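Long-range contacts in MtVAO615 (Myceliophthora thermophila, PDB 6F72), which probably acts as a flavoprotein oxidase, carrying one bicovalently bound FAD that reacts rapidly with molecular oxygen once reduced, although its substrate is still unknown: residues A94-S100 / K153-D158; F103-S107 / Q119-Y123. All blocks are in the same frame, centred on the assembly; numbering follows the deposited sequence.

Contact 1: residues A94-S100 / K153-D158; sequences APGDVLS and KNTGHD. With FAD (flavin-adenine dinucleotide), chain E.
Lys153 plugs its ammonium group into the bend of the chain at 94-97, where backbone carbonyls converge on it. CG stands anti to the backbone N (chi1 -171°) and the chain then bends at its third and fourth torsions, bringing NZ to 2.6 Å from Asp97 O, in the carbonyl plane, and to 2.8 Å from Ala94 O; a weak bond to Pro95 O adds a third acceptor. These oxygens would probably help stabilise the buried positive charge. Farther along, Leu99 N donates almost straight to Gly156 O at 2.9 Å. Water 2 ties the same oxygen to Asp158 O and Ser100 N. Gly156 has positive phi, and its lack of a side chain, which would press on Val98 CA and Asp97 O, lets the loops approach closely.

Leu99 holds CG anti to its carbonyl carbon (chi1 -68°); with the second torsion extended (-176°), this sets the CD1 methyl over the centre of the His157 ring, 3.5 Å from the centroid: a CH-pi contact on one face. That ring is covalently joined through ND1 to FAD C8M, one of the two links to the flavin, while Thr224 engages its NE2. The loop also cradles the pyrophosphate: FAD O2A accepts from the backbone N atoms of Asn154, Thr155 and Gly156, Asp158 N gives to FAD O1A at 3.0 Å, and Asn154 ND2 reaches FAD O2P on the other phosphate at 3.1 Å. Thr155 OG1 accepts from His157 N, an ST turn, and the same hydroxyl faces FAD O1P and O3P, either of which could take its one proton.

In the FAD-binding PCMH-type domain, 153-158 leaves the edge strand 150-153, with Lys153 paired to strand 169-172; 94-100 bridges helices 89-92 and 101-104, and His91 packs on Asp97 and Leu99.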
ATOM      1  N   ALA A  94      14.980  -5.359  -7.158  1.00 26.94           N
ATOM      2  CA  ALA A  94      15.611  -4.508  -8.161  1.00 26.75           C
ATOM      3  C   ALA A  94      15.720  -3.066  -7.641  1.00 26.18           C
ATOM      4  O   ALA A  94      14.763  -2.554  -7.033  1.00 25.66           O
ATOM      5  CB  ALA A  94      14.843  -4.570  -9.469  1.00 26.70           C
ATOM      6  N   PRO A  95      16.892  -2.419  -7.845  1.00 26.27           N
ATOM      7  CA  PRO A  95      17.134  -1.062  -7.344  1.00 25.89           C
ATOM      8  C   PRO A  95      16.163   0.005  -7.848  1.00 25.32           C
ATOM      9  O   PRO A  95      15.581   0.718  -7.047  1.00 24.99           O
ATOM     10  CB  PRO A  95      18.556  -0.760  -7.831  1.00 26.48           C
ATOM     11  CG  PRO A  95      19.192  -2.107  -7.911  1.00 27.12           C
ATOM     12  CD  PRO A  95      18.109  -2.974  -8.474  1.00 26.93           C
ATOM     13  N   GLY A  96      15.983   0.115  -9.157  1.00 25.30           N
ATOM     14  CA  GLY A  96      15.201   1.214  -9.705  1.00 24.77           C
ATOM     15  C   GLY A  96      13.849   0.838 -10.270  1.00 24.31           C
ATOM     16  O   GLY A  96      13.175   1.701 -10.827  1.00 24.20           O
ATOM     17  N   ASP A  97      13.447  -0.428 -10.135  1.00 24.23           N
ATOM     18  CA  ASP A  97      12.176  -0.891 -10.710  1.00 23.95           C
ATOM     19  C   ASP A  97      11.034  -0.576  -9.772  1.00 23.28           C
ATOM     20  O   ASP A  97      11.227  -0.534  -8.555  1.00 23.19           O
ATOM     21  CB  ASP A  97      12.164  -2.399 -10.987  1.00 24.44           C
ATOM     22  CG  ASP A  97      12.566  -2.744 -12.406  1.00 25.02           C
ATOM     23  OD1 ASP A  97      13.786  -2.866 -12.648  1.00 25.40           O
ATOM     24  OD2 ASP A  97      11.654  -2.910 -13.274  1.00 25.11           O
ATOM     25  N   VAL A  98       9.850  -0.358 -10.344  1.00 22.83           N
ATOM     26  CA  VAL A  98       8.605  -0.377  -9.566  1.00 22.32           C
ATOM     27  C   VAL A  98       7.723  -1.527 -10.044  1.00 22.43           C
ATOM     28  O   VAL A  98       7.967  -2.080 -11.132  1.00 22.80           O
ATOM     29  CB  VAL A  98       7.876   0.991  -9.536  1.00 21.88           C
ATOM     30  CG1 VAL A  98       8.666   1.985  -8.701  1.00 21.67           C
ATOM     31  CG2 VAL A  98       7.611   1.542 -10.934  1.00 21.94           C
ATOM     32  N   LEU A  99       6.724  -1.905  -9.249  1.00 22.11           N
ATOM     33  CA  LEU A  99       5.850  -3.019  -9.610  1.00 22.29           C
ATOM     34  C   LEU A  99       4.749  -2.665 -10.636  1.00 22.14           C
ATOM     35  O   LEU A  99       4.199  -3.560 -11.307  1.00 22.51           O
ATOM     36  CB  LEU A  99       5.235  -3.660  -8.360  1.00 22.39           C
ATOM     37  CG  LEU A  99       6.030  -4.440  -7.305  1.00 22.67           C
ATOM     38  CD1 LEU A  99       5.030  -4.989  -6.302  1.00 22.80           C
ATOM     39  CD2 LEU A  99       6.817  -5.594  -7.883  1.00 23.22           C
ATOM     40  N   SER A 100       4.453  -1.374 -10.785  1.00 21.57           N
ATOM     41  CA  SER A 100       3.340  -0.946 -11.640  1.00 21.34           C
ATOM     42  C   SER A 100       3.653  -0.962 -13.133  1.00 21.46           C
ATOM     43  O   SER A 100       4.465  -0.157 -13.621  1.00 21.36           O
ATOM     44  CB  SER A 100       2.813   0.427 -11.221  1.00 20.91           C
ATOM     45  OG  SER A 100       1.966   0.972 -12.213  1.00 20.92           O
ATOM     46  N   LYS A 153      12.087   5.230  -2.567  1.00 20.67           N
ATOM     47  CA  LYS A 153      11.537   3.929  -2.926  1.00 20.79           C
ATOM     48  C   LYS A 153      11.934   2.874  -1.924  1.00 21.00           C
ATOM     49  O   LYS A 153      13.103   2.737  -1.586  1.00 21.30           O
ATOM     50  CB  LYS A 153      11.946   3.481  -4.360  1.00 21.11           C
ATOM     51  CG  LYS A 153      11.181   2.228  -4.793  1.00 21.22           C
ATOM     52  CD  LYS A 153      11.722   1.494  -6.003  1.00 21.70           C
ATOM     53  CE  LYS A 153      12.798   0.501  -5.613  1.00 22.22           C
ATOM     54  NZ  LYS A 153      12.804  -0.700  -6.492  1.00 22.49           N
ATOM     55  N   ASN A 154      10.945   2.103  -1.497  1.00 20.99           N
ATOM     56  CA  ASN A 154      11.136   1.052  -0.531  1.00 21.32           C
ATOM     57  C   ASN A 154      10.990  -0.304  -1.216  1.00 21.68           C
ATOM     58  O   ASN A 154      11.979  -1.030  -1.346  1.00 22.08           O
ATOM     59  CB  ASN A 154      10.179   1.246   0.659  1.00 21.11           C
ATOM     60  CG  ASN A 154      10.201   0.089   1.638  1.00 21.38           C
ATOM     61  OD1 ASN A 154      11.186  -0.644   1.736  1.00 21.78           O
ATOM     62  ND2 ASN A 154       9.109  -0.080   2.371  1.00 21.28           N
ATOM     63  N   THR A 155       9.776  -0.627  -1.654  1.00 21.69           N
ATOM     64  CA  THR A 155       9.434  -1.894  -2.321  1.00 22.10           C
ATOM     65  C   THR A 155       9.010  -1.690  -3.801  1.00 22.12           C
ATOM     66  O   THR A 155       9.029  -2.640  -4.597  1.00 22.36           O
ATOM     67  CB  THR A 155       8.261  -2.629  -1.603  1.00 22.21           C
ATOM     68  OG1 THR A 155       7.069  -1.830  -1.671  1.00 21.82           O
ATOM     69  CG2 THR A 155       8.570  -2.922  -0.142  1.00 22.34           C
ATOM     70  N   GLY A 156       8.612  -0.461  -4.140  1.00 21.91           N
ATOM     71  CA  GLY A 156       8.003  -0.133  -5.430  1.00 22.03           C
ATOM     72  C   GLY A 156       6.552  -0.574  -5.637  1.00 22.25           C
ATOM     73  O   GLY A 156       6.062  -0.608  -6.784  1.00 22.22           O
ATOM     74  N   HIS A 157       5.858  -0.897  -4.543  1.00 22.52           N
ATOM     75  CA  HIS A 157       4.459  -1.299  -4.592  1.00 22.75           C
ATOM     76  C   HIS A 157       3.493  -0.197  -4.977  1.00 21.89           C
ATOM     77  O   HIS A 157       2.365  -0.514  -5.327  1.00 21.86           O
ATOM     78  CB  HIS A 157       3.998  -1.821  -3.251  1.00 23.92           C
ATOM     79  CG  HIS A 157       3.828  -3.300  -3.199  1.00 25.38           C
ATOM     80  ND1 HIS A 157       2.684  -3.955  -3.639  1.00 27.56           N
ATOM     81  CD2 HIS A 157       4.655  -4.249  -2.698  1.00 26.02           C
ATOM     82  CE1 HIS A 157       2.858  -5.252  -3.428  1.00 26.97           C
ATOM     83  NE2 HIS A 157       4.028  -5.451  -2.847  1.00 26.78           N
ATOM     84  N   ASP A 158       3.914   1.069  -4.927  1.00 21.03           N
ATOM     85  CA  ASP A 158       2.951   2.182  -4.998  1.00 20.49           C
ATOM     86  C   ASP A 158       2.074   2.228  -6.241  1.00 20.35           C
ATOM     87  O   ASP A 158       2.577   2.382  -7.354  1.00 20.18           O
ATOM     88  CB  ASP A 158       3.572   3.558  -4.794  1.00 20.12           C
ATOM     89  CG  ASP A 158       2.519   4.599  -4.407  1.00 19.91           C
ATOM     90  OD1 ASP A 158       2.108   4.642  -3.218  1.00 19.66           O
ATOM     91  OD2 ASP A 158       2.097   5.349  -5.314  1.00 19.77           O
TER
HETATM   92  PA  FAD E 601       6.728   2.052  -2.008  1.00 27.71           P
HETATM   93  O1A FAD E 601       6.140   2.243  -3.382  1.00 29.18           O
HETATM   94  O2A FAD E 601       8.197   1.739  -1.949  1.00 28.96           O
HETATM   95  O5B FAD E 601       6.410   3.366  -1.140  1.00 27.29           O
HETATM   96  C5B FAD E 601       5.132   4.002  -1.170  1.00 25.55           C
HETATM   97  C4B FAD E 601       5.236   5.479  -0.805  1.00 24.27           C
HETATM   98  O4B FAD E 601       5.843   5.613   0.482  1.00 24.31           O
HETATM   99  C3B FAD E 601       6.079   6.307  -1.755  1.00 23.62           C
HETATM  100  O3B FAD E 601       5.468   7.601  -1.831  1.00 22.80           O
HETATM  101  C2B FAD E 601       7.431   6.425  -1.073  1.00 23.16           C
HETATM  102  O2B FAD E 601       8.097   7.643  -1.416  1.00 22.94           O
HETATM  103  C1B FAD E 601       7.052   6.387   0.397  1.00 23.87           C
HETATM  104  N9A FAD E 601       8.055   5.746   1.280  1.00 23.54           N
HETATM  105  C8A FAD E 601       8.252   4.417   1.412  1.00 23.37           C
HETATM  106  N7A FAD E 601       9.216   4.165   2.333  1.00 23.09           N
HETATM  107  C5A FAD E 601       9.637   5.348   2.807  1.00 23.16           C
HETATM  108  C6A FAD E 601      10.637   5.797   3.801  1.00 22.71           C
HETATM  109  N6A FAD E 601      11.384   4.882   4.459  1.00 22.98           N
HETATM  110  N1A FAD E 601      10.782   7.126   4.008  1.00 22.39           N
HETATM  111  C2A FAD E 601      10.043   8.045   3.348  1.00 23.03           C
HETATM  112  N3A FAD E 601       9.105   7.703   2.430  1.00 23.47           N
HETATM  113  C4A FAD E 601       8.863   6.395   2.122  1.00 23.16           C
HETATM  114  N1  FAD E 601      -2.399  -1.714   1.732  1.00 30.38           N
HETATM  115  C2  FAD E 601      -3.203  -2.020   2.781  1.00 30.63           C
HETATM  116  O2  FAD E 601      -3.553  -1.106   3.565  1.00 30.15           O
HETATM  117  N3  FAD E 601      -3.637  -3.281   3.001  1.00 31.27           N
HETATM  118  C4  FAD E 601      -3.328  -4.321   2.211  1.00 30.35           C
HETATM  119  O4  FAD E 601      -3.757  -5.472   2.453  1.00 30.68           O
HETATM  120  C4X FAD E 601      -2.445  -4.066   1.051  1.00 29.87           C
HETATM  121  N5  FAD E 601      -2.072  -5.057   0.214  1.00 29.64           N
HETATM  122  C5X FAD E 601      -1.262  -4.818  -0.859  1.00 28.29           C
HETATM  123  C6  FAD E 601      -0.882  -5.870  -1.720  1.00 25.79           C
HETATM  124  C7  FAD E 601      -0.039  -5.593  -2.819  1.00 25.45           C
HETATM  125  C7M FAD E 601       0.351  -6.736  -3.738  1.00 26.35           C
HETATM  126  C8  FAD E 601       0.461  -4.191  -3.062  1.00 24.56           C
HETATM  127  C8M FAD E 601       1.448  -3.808  -4.156  1.00 20.20           C
HETATM  128  C9  FAD E 601       0.075  -3.171  -2.199  1.00 26.36           C
HETATM  129  C9A FAD E 601      -0.766  -3.423  -1.110  1.00 27.54           C
HETATM  130  N10 FAD E 601      -1.133  -2.377  -0.230  1.00 28.38           N
HETATM  131  C10 FAD E 601      -1.989  -2.665   0.854  1.00 29.56           C
HETATM  132  C1' FAD E 601      -0.695  -1.009  -0.499  1.00 27.94           C
HETATM  133  C2' FAD E 601       0.393  -0.418   0.347  1.00 27.79           C
HETATM  134  O2' FAD E 601      -0.168  -0.111   1.621  1.00 29.04           O
HETATM  135  C3' FAD E 601       0.815   0.855  -0.378  1.00 26.83           C
HETATM  136  O3' FAD E 601       1.061   0.596  -1.777  1.00 27.33           O
HETATM  137  C4' FAD E 601       2.048   1.474   0.263  1.00 25.74           C
HETATM  138  O4' FAD E 601       2.266   2.775  -0.286  1.00 24.49           O
HETATM  139  C5' FAD E 601       3.276   0.575   0.113  1.00 26.27           C
HETATM  140  O5' FAD E 601       4.441   1.204   0.623  1.00 27.08           O
HETATM  141  P   FAD E 601       5.885   0.584   0.288  1.00 26.78           P
HETATM  142  O1P FAD E 601       5.850  -0.893   0.560  1.00 24.13           O
HETATM  143  O2P FAD E 601       6.880   1.496   0.967  1.00 27.14           O
HETATM  144  O3P FAD E 601       5.972   0.820  -1.307  1.00 27.06           O
HETATM  145  O   HOH W   1      10.191  -2.832  -7.340  1.00 41.76           O
HETATM  146  O   HOH W   2       4.577   0.982  -8.526  1.00 21.83           O

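Contact 2: residues F103-S107 / Q119-Y123; sequences FQNYS and QLGNY. With NAG (2-acetamido-2-deoxy-beta-D-glucopyranose), chain C.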
ATOM      1  N   PHE A 103       3.259   2.437 -14.718  1.00 20.88           N
ATOM      2  CA  PHE A 103       4.359   3.376 -14.553  1.00 20.97           C
ATOM      3  C   PHE A 103       5.650   2.909 -15.260  1.00 21.53           C
ATOM      4  O   PHE A 103       6.432   3.752 -15.660  1.00 21.53           O
ATOM      5  CB  PHE A 103       4.555   3.803 -13.074  1.00 20.55           C
ATOM      6  CG  PHE A 103       3.455   4.702 -12.580  1.00 20.19           C
ATOM      7  CD1 PHE A 103       3.470   6.074 -12.869  1.00 20.10           C
ATOM      8  CD2 PHE A 103       2.355   4.171 -11.906  1.00 20.03           C
ATOM      9  CE1 PHE A 103       2.429   6.895 -12.463  1.00 19.86           C
ATOM     10  CE2 PHE A 103       1.307   4.988 -11.499  1.00 19.82           C
ATOM     11  CZ  PHE A 103       1.345   6.350 -11.778  1.00 19.72           C
ATOM     12  N   GLN A 104       5.840   1.590 -15.405  1.00 22.14           N
ATOM     13  CA  GLN A 104       6.829   1.027 -16.344  1.00 23.16           C
ATOM     14  C   GLN A 104       6.587   1.668 -17.710  1.00 23.86           C
ATOM     15  O   GLN A 104       7.531   2.119 -18.352  1.00 24.21           O
ATOM     16  CB  GLN A 104       6.717  -0.496 -16.454  1.00 23.25           C
ATOM     17  CG  GLN A 104       7.225  -1.232 -15.228  1.00 23.21           C
ATOM     18  CD  GLN A 104       6.683  -2.644 -15.111  1.00 23.43           C
ATOM     19  OE1 GLN A 104       6.140  -3.192 -16.063  1.00 23.59           O
ATOM     20  NE2 GLN A 104       6.836  -3.241 -13.927  1.00 23.42           N
ATOM     21  N   ASN A 105       5.310   1.757 -18.101  1.00 24.42           N
ATOM     22  CA  ASN A 105       4.875   2.511 -19.281  1.00 25.27           C
ATOM     23  C   ASN A 105       5.628   2.118 -20.575  1.00 25.17           C
ATOM     24  O   ASN A 105       5.975   2.970 -21.398  1.00 25.08           O
ATOM     25  CB  ASN A 105       4.969   4.025 -19.024  1.00 26.48           C
ATOM     26  CG  ASN A 105       4.047   4.823 -19.911  1.00 28.33           C
ATOM     27  OD1 ASN A 105       3.075   4.293 -20.433  1.00 28.00           O
ATOM     28  ND2 ASN A 105       4.339   6.103 -20.074  1.00 30.75           N
ATOM     29  N   TYR A 106       5.889   0.818 -20.707  1.00 25.01           N
ATOM     30  CA  TYR A 106       6.530   0.212 -21.887  1.00 25.32           C
ATOM     31  C   TYR A 106       7.984   0.651 -22.154  1.00 25.55           C
ATOM     32  O   TYR A 106       8.523   0.350 -23.223  1.00 26.03           O
ATOM     33  CB  TYR A 106       5.670   0.424 -23.153  1.00 25.34           C
ATOM     34  CG  TYR A 106       4.211   0.007 -23.020  1.00 25.05           C
ATOM     35  CD1 TYR A 106       3.817  -1.309 -23.307  1.00 25.38           C
ATOM     36  CD2 TYR A 106       3.221   0.925 -22.630  1.00 24.55           C
ATOM     37  CE1 TYR A 106       2.486  -1.703 -23.201  1.00 25.29           C
ATOM     38  CE2 TYR A 106       1.882   0.537 -22.522  1.00 24.44           C
ATOM     39  CZ  TYR A 106       1.523  -0.776 -22.815  1.00 24.80           C
ATOM     40  OH  TYR A 106       0.221  -1.199 -22.733  1.00 24.81           O
ATOM     41  N   SER A 107       8.615   1.341 -21.199  1.00 25.20           N
ATOM     42  CA  SER A 107       9.948   1.915 -21.420  1.00 25.50           C
ATOM     43  C   SER A 107      11.022   0.851 -21.527  1.00 25.93           C
ATOM     44  O   SER A 107      11.929   0.962 -22.355  1.00 26.43           O
ATOM     45  CB  SER A 107      10.321   2.914 -20.342  1.00 25.18           C
ATOM     46  OG  SER A 107       9.361   3.950 -20.261  1.00 24.88           O
ATOM     47  N   GLN A 119      14.764   1.908 -22.189  1.00 27.95           N
ATOM     48  CA  GLN A 119      14.796   3.268 -21.682  1.00 27.65           C
ATOM     49  C   GLN A 119      14.328   3.327 -20.233  1.00 26.86           C
ATOM     50  O   GLN A 119      13.553   2.480 -19.766  1.00 26.38           O
ATOM     51  CB  GLN A 119      13.937   4.190 -22.558  1.00 27.72           C
ATOM     52  CG  GLN A 119      14.541   4.489 -23.929  1.00 28.63           C
ATOM     53  CD  GLN A 119      13.484   4.836 -24.968  1.00 28.69           C
ATOM     54  OE1 GLN A 119      12.505   5.519 -24.671  1.00 28.26           O
ATOM     55  NE2 GLN A 119      13.681   4.362 -26.198  1.00 29.36           N
ATOM     56  N   LEU A 120      14.817   4.344 -19.535  1.00 26.65           N
ATOM     57  CA  LEU A 120      14.513   4.541 -18.135  1.00 25.98           C
ATOM     58  C   LEU A 120      13.072   5.037 -17.965  1.00 25.35           C
ATOM     59  O   LEU A 120      12.325   4.478 -17.170  1.00 24.94           O
ATOM     60  CB  LEU A 120      15.542   5.470 -17.485  1.00 26.14           C
ATOM     61  CG  LEU A 120      17.001   4.997 -17.361  1.00 26.67           C
ATOM     62  CD1 LEU A 120      17.829   6.004 -16.582  1.00 26.88           C
ATOM     63  CD2 LEU A 120      17.137   3.613 -16.742  1.00 26.52           C
ATOM     64  N   GLY A 121      12.679   6.039 -18.753  1.00 25.35           N
ATOM     65  CA  GLY A 121      11.325   6.599 -18.703  1.00 24.73           C
ATOM     66  C   GLY A 121      11.050   7.208 -17.345  1.00 24.13           C
ATOM     67  O   GLY A 121      11.750   8.126 -16.934  1.00 24.28           O
ATOM     68  N   ASN A 122      10.046   6.668 -16.649  1.00 23.55           N
ATOM     69  CA  ASN A 122       9.651   7.137 -15.307  1.00 22.94           C
ATOM     70  C   ASN A 122      10.605   6.670 -14.186  1.00 23.00           C
ATOM     71  O   ASN A 122      10.545   7.173 -13.051  1.00 22.80           O
ATOM     72  CB  ASN A 122       8.225   6.683 -14.971  1.00 22.35           C
ATOM     73  CG  ASN A 122       7.158   7.274 -15.901  1.00 22.21           C
ATOM     74  OD1 ASN A 122       7.216   8.439 -16.320  1.00 22.20           O
ATOM     75  ND2 ASN A 122       6.155   6.464 -16.194  1.00 21.96           N
ATOM     76  N   TYR A 123      11.466   5.701 -14.497  1.00 23.33           N
ATOM     77  CA  TYR A 123      12.440   5.180 -13.547  1.00 23.39           C
ATOM     78  C   TYR A 123      13.448   6.270 -13.205  1.00 23.63           C
ATOM     79  O   TYR A 123      13.747   7.104 -14.072  1.00 23.96           O
ATOM     80  CB  TYR A 123      13.145   3.955 -14.148  1.00 23.89           C
ATOM     81  CG  TYR A 123      12.361   2.667 -14.025  1.00 23.71           C
ATOM     82  CD1 TYR A 123      10.985   2.673 -13.755  1.00 23.24           C
ATOM     83  CD2 TYR A 123      12.993   1.438 -14.206  1.00 24.09           C
ATOM     84  CE1 TYR A 123      10.269   1.493 -13.651  1.00 23.19           C
ATOM     85  CE2 TYR A 123      12.284   0.249 -14.104  1.00 24.04           C
ATOM     86  CZ  TYR A 123      10.926   0.288 -13.820  1.00 23.59           C
ATOM     87  OH  TYR A 123      10.220  -0.881 -13.701  1.00 23.65           O
TER
HETATM   88  C1  NAG C   1       3.519   6.987 -20.857  1.00 20.63           C
HETATM   89  C2  NAG C   1       2.959   7.891 -19.734  1.00 24.96           C
HETATM   90  C3  NAG C   1       2.199   9.079 -20.317  1.00 26.59           C
HETATM   91  C4  NAG C   1       3.015   9.855 -21.365  1.00 27.89           C
HETATM   92  C5  NAG C   1       3.673   8.893 -22.362  1.00 26.56           C
HETATM   93  C6  NAG C   1       4.702   9.597 -23.239  1.00 27.52           C
HETATM   94  C7  NAG C   1       2.414   6.933 -17.515  1.00 26.18           C
HETATM   95  C8  NAG C   1       1.374   6.190 -16.736  1.00 26.09           C
HETATM   96  N2  NAG C   1       2.096   7.179 -18.795  1.00 25.53           N
HETATM   97  O3  NAG C   1       1.817   9.953 -19.248  1.00 28.27           O
HETATM   98  O4  NAG C   1       2.155  10.710 -22.131  1.00 31.58           O
HETATM   99  O5  NAG C   1       4.327   7.792 -21.717  1.00 23.49           O
HETATM  100  O6  NAG C   1       4.835   8.817 -24.432  1.00 29.62           O
HETATM  101  O7  NAG C   1       3.458   7.281 -16.982  1.00 26.04           O
HETATM  102  O   HOH W   3       8.210   4.789 -17.773  1.00 22.70           O
HETATM  103  O   HOH W   4      10.365   5.497 -22.420  1.00 34.79           O
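Asn122 holds CG anti to its carbonyl carbon (chi1 -63°), aiming its amide at Phe103, while Asn105 swings CG anti to the backbone N (chi1 -156°) and carries its N-linked sugar alongside. ND2 of Asn122 donates twice: one bond runs to Phe103 O at 2.8 Å, in the carbonyl plane and on a lone pair, the other to the acetyl oxygen O7 of the NAG at 2.9 Å. An alanine in place of Asn122 would probably leave Phe103 O and the sugar's O7 without this shared donor and free the NAG to turn about its linkage.

At the far end Gln119 N gives to Ser107 O at 3.0 Å. Ser107 OG sits 3.6 Å from Gly121 CA, where a side chain would clash, and water 3 joins this hydroxyl to Gln104 O and Asn122 N. The parts that meet are two beta turns, type I' over 104-107 and type II' over 120-123.

Gln104 CG lies 3.4 Å from Tyr123 OH, which is hydrogen-bonded to Asp97; Trp84 holds Gln104 OE1. The contact joins the C-terminal end of helix 101-104 to the loop leading into strand 126-129, with His522 set edge-to-face with Phe103.

How the contacts relate
From the N terminus, the chain first passes 94-100, half of contact 1, then enters helix 101-104, whose last residues begin 103-107. Contact 2 closes a short loop, with 11 residues between its segments, when 119-123 returns. The chain continues through strand 126-129, helix 133-146 and strand 150-153 before 153-158 closes the longer loop of contact 1, so contact 2 is nested inside it. Their centres lie 12 Å apart, and they touch: besides the link from Tyr123 to Asp97, Gln104 NE2 probably bonds to Val98 O. These bridges tie the end of helix 101-104 and the approach to strand 126-129 to loop 94-100, which packs on the flavin-linked loop.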